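Local coordinates for protease Do-like 2, chloroplastic (Arabidopsis thaliana, PDB 4FLN), which is a chloroplast serine protease that makes the primary cut in the photodamaged D1 protein of photosystem II and rests as a hexamer, at the interface of chains A and B. Residues are numbered along the deposited sequence; one frame, centred on the assembly and turned at random. Chains: chain A/B, Protease Do-like 2, chloroplastic.

The interface of chains A and B. Residues chain A 260, 264, 266-267; chain B 431, 474, 476-477.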
# COMPACT_ATOMS: atom_id res chain seq x y z
N GLN A 260 17.60 -22.63 -30.59
CA GLN A 260 18.70 -22.11 -29.79
C GLN A 260 19.73 -21.39 -30.69
O GLN A 260 20.16 -21.93 -31.71
CB GLN A 260 19.38 -23.25 -29.04
CG GLN A 260 20.43 -22.79 -28.04
CD GLN A 260 21.06 -23.94 -27.28
OE1 GLN A 260 20.44 -24.99 -27.07
NE2 GLN A 260 22.32 -23.75 -26.86
N ASN A 264 28.25 -19.58 -29.22
CA ASN A 264 29.43 -20.18 -28.61
C ASN A 264 30.25 -20.98 -29.60
O ASN A 264 29.76 -21.93 -30.20
CB ASN A 264 29.04 -21.06 -27.42
CG ASN A 264 30.19 -21.27 -26.47
OD1 ASN A 264 30.94 -22.24 -26.58
ND2 ASN A 264 30.36 -20.34 -25.52
N ALA A 266 32.61 -23.07 -29.27
CA ALA A 266 32.73 -24.47 -28.93
C ALA A 266 31.51 -25.19 -29.45
O ALA A 266 31.63 -26.23 -30.10
CB ALA A 266 32.86 -24.65 -27.43
N LEU A 267 30.34 -24.62 -29.19
CA LEU A 267 29.07 -25.23 -29.60
C LEU A 267 29.05 -25.47 -31.11
O LEU A 267 28.58 -26.51 -31.57
CB LEU A 267 27.91 -24.31 -29.21
CG LEU A 267 26.51 -24.86 -28.89
CD1 LEU A 267 25.52 -23.73 -29.05
CD2 LEU A 267 26.10 -26.04 -29.76
N TYR B 431 26.38 -18.25 -22.95
CA TYR B 431 25.78 -18.97 -21.84
C TYR B 431 25.55 -18.08 -20.64
O TYR B 431 24.97 -18.50 -19.64
CB TYR B 431 26.65 -20.16 -21.44
CG TYR B 431 26.95 -21.12 -22.56
CD1 TYR B 431 25.97 -21.48 -23.47
CD2 TYR B 431 28.21 -21.64 -22.71
CE1 TYR B 431 26.26 -22.37 -24.50
CE2 TYR B 431 28.51 -22.51 -23.72
CZ TYR B 431 27.54 -22.88 -24.62
OH TYR B 431 27.88 -23.76 -25.62
N VAL B 474 21.10 -26.75 -24.74
CA VAL B 474 22.39 -27.43 -24.62
C VAL B 474 23.57 -26.47 -24.55
O VAL B 474 23.79 -25.68 -25.46
CB VAL B 474 22.67 -28.40 -25.79
CG1 VAL B 474 22.09 -27.86 -27.08
CG2 VAL B 474 24.16 -28.62 -25.95
N VAL B 476 27.54 -26.30 -24.69
CA VAL B 476 28.75 -27.04 -24.97
C VAL B 476 29.94 -26.19 -24.61
O VAL B 476 29.98 -25.00 -24.91
CB VAL B 476 28.84 -27.48 -26.45
CG1 VAL B 476 30.27 -27.79 -26.82
CG2 VAL B 476 27.96 -28.69 -26.69
N LEU B 477 30.92 -26.82 -23.96
CA LEU B 477 32.15 -26.14 -23.59
C LEU B 477 33.34 -27.01 -23.90
O LEU B 477 33.23 -28.23 -23.91
CB LEU B 477 32.13 -25.79 -22.11
CG LEU B 477 31.08 -24.74 -21.79
CD1 LEU B 477 30.04 -25.31 -20.85
CD2 LEU B 477 31.75 -23.52 -21.20
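The side-chain amide of A:Gln260 pairs with both backbone polar groups of B:Val474, its NE2 donating to the carbonyl O at 2.8 Å. Its OE1 accepts from the backbone N of B:Val474 at 3.0 Å. Both bonds are nearly straight (174° at the hydrogen for NE2), though NE2 is tilted out of the valine's carbonyl plane. Here two subunits of the Deg (S1C) protease hexamer meet: strand 257-261 and helix 265-271 of chain A, in its first PDZ region, face strand 474-478 in the second PDZ region of chain B. A primary amide suits this place because it carries a donor and an acceptor together, mimicking the peptide group of a neighbouring strand. The chain reaches out extended, with CG anti to the backbone N (chi1 -173°), and the accepting carbonyl O of B:Val474 lies in the amide plane. These bonds to backbone would not by themselves demand a valine; its CG1 lies 3.3 Å from OE1 of A:Gln260.

B:Tyr431, from a loop of chain B, reaches B:Val476 farther along the strand: its phenol OH donates to the carbonyl O at 2.5 Å, on an in-plane lone pair. The same OH accepts from the backbone N of B:Val476. Above the CE2 and CZ margin of the ring, offset from its centre, lies the flat amide of A:Asn264, the planes 24° apart. Its ND2 is 3.4 Å from CE2 of B:Tyr431. A:Leu267 packs CB 3.6 Å from the tyrosine OH; with that hydroxyl bonded to B:Val476, an apolar neighbour suits the place. CG1 of B:Val476 lies against the backbone C and O of A:Ala266. A leucine in place of B:Tyr431 would probably leave the backbone N and O of B:Val476 without their phenol partner and take the flat support from A:Asn264.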